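Local structure of predicted protein (Acinetobacter sp. RUH2624, 4MEA) at residues Ser107-Ser112 / Ser140-Ala145; Ser132-Asn137 / Met157-Pro162; Lys153-Asp158 / Met268-Gln273. The protein hydrolyses epoxides to diols as a secreted, Cif-type enzyme of the alpha/beta hydrolase fold. All coordinates share one frame; numbering follows the deposited sequence.

Contact 1. Residues Ser107-Ser112 / Ser140-Ala145; sequences SAENTS and SYPLVA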
# COMPACT_ATOMS: atom_id res chain seq x y z
N SER A 107 -5.64 -11.28 16.24
CA SER A 107 -5.90 -10.05 16.98
C SER A 107 -5.08 -10.00 18.27
O SER A 107 -4.70 -11.04 18.82
CB SER A 107 -7.39 -9.90 17.31
OG SER A 107 -7.83 -10.85 18.28
N ALA A 108 -4.81 -8.78 18.73
CA ALA A 108 -4.08 -8.53 19.97
C ALA A 108 -4.55 -9.41 21.14
O ALA A 108 -3.74 -10.02 21.84
CB ALA A 108 -4.18 -7.07 20.35
N GLU A 109 -5.85 -9.45 21.38
CA GLU A 109 -6.38 -10.25 22.49
C GLU A 109 -5.98 -11.72 22.38
O GLU A 109 -5.54 -12.33 23.35
CB GLU A 109 -7.90 -10.13 22.59
CG GLU A 109 -8.39 -8.77 23.07
CD GLU A 109 -8.18 -8.54 24.55
OE1 GLU A 109 -7.59 -9.42 25.23
OE2 GLU A 109 -8.63 -7.48 25.05
N ASN A 110 -6.15 -12.29 21.19
CA ASN A 110 -5.82 -13.70 20.99
C ASN A 110 -4.32 -14.00 21.12
O ASN A 110 -3.94 -14.94 21.81
CB ASN A 110 -6.35 -14.22 19.65
CG ASN A 110 -6.54 -15.73 19.66
OD1 ASN A 110 -6.90 -16.30 20.68
ND2 ASN A 110 -6.30 -16.37 18.52
N THR A 111 -3.48 -13.23 20.44
CA THR A 111 -2.03 -13.44 20.53
C THR A 111 -1.54 -13.17 21.95
O THR A 111 -0.62 -13.83 22.44
CB THR A 111 -1.27 -12.53 19.52
OG1 THR A 111 -1.60 -11.16 19.77
CG2 THR A 111 -1.66 -12.88 18.09
N SER A 112 -2.15 -12.19 22.62
CA SER A 112 -1.80 -11.91 24.02
C SER A 112 -2.14 -13.11 24.91
O SER A 112 -1.39 -13.45 25.85
CB SER A 112 -2.52 -10.66 24.52
OG SER A 112 -1.85 -9.48 24.10
N SER A 140 0.75 -7.52 21.69
CA SER A 140 1.05 -7.52 23.12
C SER A 140 0.29 -6.56 24.02
O SER A 140 0.38 -6.69 25.24
CB SER A 140 2.56 -7.28 23.34
OG SER A 140 3.35 -8.24 22.67
N TYR A 141 -0.43 -5.58 23.48
CA TYR A 141 -0.96 -4.58 24.41
C TYR A 141 -1.91 -5.14 25.48
O TYR A 141 -1.77 -4.79 26.66
CB TYR A 141 -1.54 -3.32 23.75
CG TYR A 141 -1.84 -2.30 24.84
CD1 TYR A 141 -0.81 -1.61 25.47
CD2 TYR A 141 -3.14 -2.10 25.29
CE1 TYR A 141 -1.08 -0.70 26.51
CE2 TYR A 141 -3.42 -1.21 26.32
CZ TYR A 141 -2.39 -0.51 26.93
OH TYR A 141 -2.68 0.36 27.95
N PRO A 142 -2.88 -5.99 25.09
CA PRO A 142 -3.75 -6.58 26.12
C PRO A 142 -2.96 -7.42 27.12
O PRO A 142 -3.31 -7.40 28.30
CB PRO A 142 -4.70 -7.46 25.30
CG PRO A 142 -4.76 -6.77 23.96
CD PRO A 142 -3.35 -6.29 23.73
N LEU A 143 -1.93 -8.13 26.67
CA LEU A 143 -1.07 -8.87 27.60
C LEU A 143 -0.50 -7.95 28.67
O LEU A 143 -0.62 -8.22 29.88
CB LEU A 143 0.07 -9.57 26.84
CG LEU A 143 1.01 -10.47 27.65
CD1 LEU A 143 1.59 -11.58 26.78
CD2 LEU A 143 2.12 -9.68 28.31
N VAL A 144 0.11 -6.85 28.24
CA VAL A 144 0.71 -5.90 29.17
C VAL A 144 -0.32 -5.19 30.06
O VAL A 144 -0.15 -5.12 31.28
CB VAL A 144 1.57 -4.85 28.42
CG1 VAL A 144 2.03 -3.75 29.37
CG2 VAL A 144 2.76 -5.54 27.75
N ALA A 145 -1.37 -4.65 29.44
CA ALA A 145 -2.40 -3.93 30.17
C ALA A 145 -3.14 -4.80 31.19
O ALA A 145 -3.48 -4.34 32.27
CB ALA A 145 -3.40 -3.30 29.20

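Contact 2. Residues Ser132-Asn137 / Met157-Pro162; sequences SHDLGN and MDSPIP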
# COMPACT_ATOMS: atom_id res chain seq x y z
N SER A 132 9.10 -5.18 23.46
CA SER A 132 8.39 -5.54 22.23
C SER A 132 8.81 -4.65 21.06
O SER A 132 9.18 -3.49 21.27
CB SER A 132 6.88 -5.42 22.49
OG SER A 132 6.14 -5.54 21.30
N HIS A 133 8.77 -5.19 19.84
CA HIS A 133 9.15 -4.43 18.63
C HIS A 133 8.21 -4.73 17.46
O HIS A 133 7.81 -5.88 17.27
CB HIS A 133 10.60 -4.75 18.23
CG HIS A 133 11.08 -4.00 17.02
ND1 HIS A 133 11.36 -4.62 15.82
CD2 HIS A 133 11.36 -2.68 16.84
CE1 HIS A 133 11.78 -3.72 14.95
NE2 HIS A 133 11.79 -2.54 15.54
N ASP A 134 7.88 -3.71 16.67
CA ASP A 134 7.09 -3.91 15.45
C ASP A 134 5.78 -4.64 15.79
O ASP A 134 5.08 -4.24 16.72
CB ASP A 134 7.91 -4.67 14.40
CG ASP A 134 7.33 -4.57 13.00
OD1 ASP A 134 7.80 -3.72 12.22
OD2 ASP A 134 6.41 -5.35 12.67
N LEU A 135 5.46 -5.71 15.06
CA LEU A 135 4.21 -6.45 15.29
C LEU A 135 4.09 -6.97 16.73
O LEU A 135 2.99 -7.28 17.19
CB LEU A 135 4.06 -7.61 14.31
CG LEU A 135 3.47 -7.35 12.92
CD1 LEU A 135 3.31 -8.70 12.18
CD2 LEU A 135 2.14 -6.61 13.00
N GLY A 136 5.20 -7.07 17.44
CA GLY A 136 5.14 -7.38 18.86
C GLY A 136 4.22 -6.39 19.55
O GLY A 136 3.51 -6.74 20.49
N ASN A 137 4.23 -5.14 19.07
CA ASN A 137 3.42 -4.07 19.64
C ASN A 137 1.94 -4.28 19.36
O ASN A 137 1.07 -3.80 20.10
CB ASN A 137 3.86 -2.71 19.10
CG ASN A 137 5.26 -2.34 19.51
OD1 ASN A 137 5.91 -3.08 20.24
ND2 ASN A 137 5.73 -1.19 19.03
N MET A 157 8.73 -0.73 20.93
CA MET A 157 9.80 -0.21 20.07
C MET A 157 9.35 0.14 18.65
O MET A 157 8.78 -0.68 17.93
CB MET A 157 11.01 -1.14 20.07
CG MET A 157 11.72 -1.22 21.42
SD MET A 157 13.04 -2.44 21.55
CE MET A 157 14.23 -1.81 20.35
N ASP A 158 9.61 1.39 18.28
CA ASP A 158 9.37 1.97 16.94
C ASP A 158 7.93 1.97 16.43
O ASP A 158 7.37 3.04 16.20
CB ASP A 158 10.34 1.42 15.87
CG ASP A 158 10.69 2.46 14.81
OD1 ASP A 158 10.93 3.63 15.19
OD2 ASP A 158 10.69 2.15 13.61
N SER A 159 7.33 0.79 16.24
CA SER A 159 6.00 0.71 15.61
C SER A 159 4.87 1.19 16.51
O SER A 159 4.95 1.09 17.74
CB SER A 159 5.70 -0.72 15.15
OG SER A 159 6.60 -1.13 14.14
N PRO A 160 3.80 1.70 15.90
CA PRO A 160 2.64 2.11 16.70
C PRO A 160 1.96 0.89 17.32
O PRO A 160 2.02 -0.20 16.75
CB PRO A 160 1.72 2.77 15.67
CG PRO A 160 2.11 2.16 14.36
CD PRO A 160 3.59 1.96 14.46
N ILE A 161 1.36 1.09 18.48
CA ILE A 161 0.44 0.13 19.06
C ILE A 161 -0.88 0.39 18.35
O ILE A 161 -1.29 1.54 18.19
CB ILE A 161 0.28 0.37 20.58
CG1 ILE A 161 1.61 0.18 21.30
CG2 ILE A 161 -0.80 -0.53 21.17
CD1 ILE A 161 1.70 0.86 22.67
N PRO A 162 -1.55 -0.68 17.89
CA PRO A 162 -2.85 -0.48 17.22
C PRO A 162 -3.81 0.39 18.03
O PRO A 162 -4.08 0.13 19.20
CB PRO A 162 -3.39 -1.91 17.11
CG PRO A 162 -2.15 -2.73 16.93
CD PRO A 162 -1.12 -2.09 17.84

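Contact 3. Residues Lys153-Asp158 / Met268-Gln273; sequences KAVFMD and MALTGQ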
# COMPACT_ATOMS: atom_id res chain seq x y z
N LYS A 153 7.69 -3.50 34.21
CA LYS A 153 7.97 -2.41 33.29
C LYS A 153 7.86 -2.93 31.86
O LYS A 153 8.13 -4.11 31.60
CB LYS A 153 9.39 -1.87 33.49
CG LYS A 153 9.68 -1.36 34.89
CD LYS A 153 11.11 -0.88 35.01
CE LYS A 153 11.38 -0.31 36.40
NZ LYS A 153 12.75 0.27 36.49
N ALA A 154 7.48 -2.05 30.94
CA ALA A 154 7.24 -2.45 29.55
C ALA A 154 7.84 -1.46 28.57
O ALA A 154 7.76 -0.25 28.77
CB ALA A 154 5.75 -2.60 29.28
N VAL A 155 8.44 -1.99 27.50
CA VAL A 155 9.02 -1.17 26.44
C VAL A 155 8.40 -1.57 25.11
O VAL A 155 8.35 -2.76 24.79
CB VAL A 155 10.54 -1.39 26.33
CG1 VAL A 155 11.14 -0.48 25.25
CG2 VAL A 155 11.22 -1.18 27.68
N PHE A 156 7.91 -0.59 24.36
CA PHE A 156 7.44 -0.81 22.99
C PHE A 156 8.39 -0.09 22.04
O PHE A 156 8.82 1.04 22.32
CB PHE A 156 6.01 -0.28 22.82
CG PHE A 156 5.00 -0.96 23.72
CD1 PHE A 156 4.31 -2.09 23.29
CD2 PHE A 156 4.74 -0.47 24.99
CE1 PHE A 156 3.38 -2.71 24.11
CE2 PHE A 156 3.82 -1.09 25.82
CZ PHE A 156 3.14 -2.22 25.37
N MET A 157 8.73 -0.73 20.93
CA MET A 157 9.80 -0.21 20.07
C MET A 157 9.35 0.14 18.65
O MET A 157 8.78 -0.68 17.93
CB MET A 157 11.01 -1.14 20.07
CG MET A 157 11.72 -1.22 21.42
SD MET A 157 13.04 -2.44 21.55
CE MET A 157 14.23 -1.81 20.35
N ASP A 158 9.61 1.39 18.28
CA ASP A 158 9.37 1.97 16.94
C ASP A 158 7.93 1.97 16.43
O ASP A 158 7.37 3.04 16.20
CB ASP A 158 10.34 1.42 15.87
CG ASP A 158 10.69 2.46 14.81
OD1 ASP A 158 10.93 3.63 15.19
OD2 ASP A 158 10.69 2.15 13.61
N MET A 268 8.15 2.67 28.32
CA MET A 268 9.02 3.41 27.43
C MET A 268 8.60 3.22 25.98
O MET A 268 8.25 2.11 25.57
CB MET A 268 10.48 2.97 27.60
CG MET A 268 11.45 3.64 26.61
SD MET A 268 13.18 3.53 27.09
CE MET A 268 13.48 1.77 26.98
N ALA A 269 8.62 4.32 25.23
CA ALA A 269 8.62 4.28 23.77
C ALA A 269 10.05 4.48 23.32
O ALA A 269 10.68 5.49 23.64
CB ALA A 269 7.72 5.36 23.19
N LEU A 270 10.59 3.49 22.61
CA LEU A 270 11.97 3.54 22.14
C LEU A 270 11.94 3.35 20.63
O LEU A 270 11.52 2.31 20.13
CB LEU A 270 12.79 2.45 22.84
CG LEU A 270 14.20 2.12 22.36
CD1 LEU A 270 15.13 3.33 22.47
CD2 LEU A 270 14.75 0.94 23.17
N THR A 271 12.36 4.38 19.90
CA THR A 271 12.17 4.39 18.46
C THR A 271 13.43 4.84 17.73
O THR A 271 14.39 5.29 18.35
CB THR A 271 11.03 5.35 18.07
OG1 THR A 271 11.51 6.70 18.16
CG2 THR A 271 9.83 5.17 18.98
N GLY A 272 13.40 4.71 16.41
CA GLY A 272 14.51 5.16 15.59
C GLY A 272 14.12 6.38 14.78
O GLY A 272 13.09 6.38 14.11
N GLN A 273 14.94 7.42 14.85
CA GLN A 273 14.71 8.64 14.08
C GLN A 273 14.46 8.38 12.60
O GLN A 273 13.65 9.08 11.98
CB GLN A 273 15.92 9.57 14.23
CG GLN A 273 15.85 10.85 13.42
CD GLN A 273 17.18 11.59 13.41
OE1 GLN A 273 18.24 10.98 13.17
NE2 GLN A 273 17.14 12.89 13.67

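Contact 1. Residues Ser107-Ser112 / Ser140-Ala145
Two helices of the alpha/beta hydrolase fold meet where Ser112, in the first turns of helix 108-123, reaches Pro142 and Leu143 in helix 136-146, the helix that runs back from the nucleophile elbow. The contact illustrates how a neighbour can repair a proline break. Pro142 has no N-H to give to the preceding turn, and the N-H of Leu143 also lacks its usual helical bond, leaving a kink. Ser112 steps into that gap: Leu143 N donates to Ser112 OG over 2.9 Å with a bent N-H...O angle of 139°, and the same hydroxyl is hydrogen-bonded to the carbonyl of Ala139. The link that would have run directly from Leu143 to Ala139 thus passes through a side chain of another helix. Ser112 OG stands anti to its own carbonyl carbon, which turns it toward Leu143, and there it also lies 3.5 Å from Pro142 CD and 3.3 Å from Leu143 CB.

Two more side chains pack on the proline ring. Ala108 CB lies 3.6 Å from Pro142 CD. Glu109 starts out pointing away, but a bend at chi2 (-75°) brings CD back to Pro142 CB and CG, the two side chains crossing obliquely, with Glu109 OE1 3.5 Å from Pro142 CB. With Ala108 and Ser112 directed at the other helix, the local axes come within 7.2 Å at a crossing angle of -64°.

Ser107, at the N-cap position of helix 108-123, bonds through OG to Asp105 and Gln252. Helix 246-258 covers the junction, touching Ala108 and Pro142 through Gln252 and Asn253, while Leu143 and Val144 turn to the central sheet, against Tyr130 of strand 128-133 and, respectively, Ile151 and Ala154 of strand 151-157.

Contact 2. Residues Ser132-Asn137 / Met157-Pro162
Asn137 reaches across to the loop after strand 151-157 and holds two of its carbonyls with one amide nitrogen. ND2 donates to Ser159 O at 2.7 Å; the acceptor lies close to the plane of the amide, whereas the nitrogen sits 38° above the carbonyl plane of Ser159. A second, weak bond runs from Asn137 ND2 to Met157 O, at 3.3 Å. The first torsion of the asparagine (chi1 -65°) sets CG anti to the carbonyl carbon, on the side of the loop.

Ser159 packs against the turn 133-136: its OG lies 3.1 Å from Asp134 CA and 3.4 Å from Asp134 OD1. Asp134 OD2 accepts the N-H of Leu135 from the anti side at 2.6 Å, and also that of Phe67. His133 crosses Met157 at about a right angle, with Met157 CB in the ring plane, 3.6 Å from His133 CD2; the adjacent nitrogen, NE2, bonds to His305 O. The backbones of His133 and Met157 form a parallel bridge.

The positive phi of Asp134 in a type II' turn between strand and helix marks the nucleophile elbow of alpha/beta hydrolases. With His305 joining Asp134 OD1 to Asp158 OD2, the geometry is consistent with the catalytic triad of an epoxide hydrolase.

Contact 3. Residues Lys153-Asp158 / Met268-Gln273
Val155 lies beside Met268 on one face of the sheet, its CG1 3.7 Å from the terminal methyl CE of Met268. Both side chains point the same way, and the methionine chain, bent at chi3 (66°), turns CE back onto the two valine methyls. Two residues along, on the same face, Leu270 continues the row: its CB touches Val155 CG1, and its CD2 lies 4.0 Å from the CE of Met157. Helix 307-323 covers this face, through Phe322 on Val155 and Met268 and through Met307 on Leu270. On the reverse face Phe156 turns to helix 136-146, with Met268 O at the edge of its ring.

The backbones show regular parallel pairing. Met268 N donates to Ala154 O, Phe156 N to Met268 O, and Leu270 N to Phe156 O, each over 3.0 Å. CA-H...O contacts supplement these, including one from Met157 CA to Leu270 O.

Regularity ends at Asp158, whose positive phi takes the chain out of the strand. Its N still bonds to Leu270 O at 2.8 Å, but the carboxylate now takes the place of a backbone acceptor. Gly272 N donates to Asp158 OD1 over 3.0 Å in a nearly straight bond (174°) that arrives from 49° above the carboxylate plane. The Thr271 side chain crosses that of Asp158 at about a right angle, Thr271 CB 3.4 Å from Asp158 OD1, while Thr271 OG1 bonds to Asn277 O. The other oxygen, Asp158 OD2, receives Val276 N and is hydrogen-bonded to His305 ND1.

In the alpha/beta hydrolase fold, catalytic residues sit on loops after the parallel strands, and Asp158 is so placed. An acid just after strand 151-157, held by the end of strand 267-272 and facing the histidine, is consistent with the charge-relay residue of a Cif-type triad.

In the fold
The three contacts share helix 136-146 or the strands beside it. Contacts 2 and 3 have centres about 8 Å apart and share Met157 and Asp158; Ser132 N lies 2.9 Å from Val155 O, a probable hydrogen bond within the sheet. Together they hold both acids of the likely triad, Asp134 on the elbow at His305 NE2 and Asp158, just after the neighbouring strand, at His305 ND1. Contact 1 is farther off, its centre about 12 Å from that of contact 2 and 17 Å from that of contact 3. Helix 136-146 connects it to both: Tyr141 packs on Ile161 and on Phe156, and Val144 on Ala154.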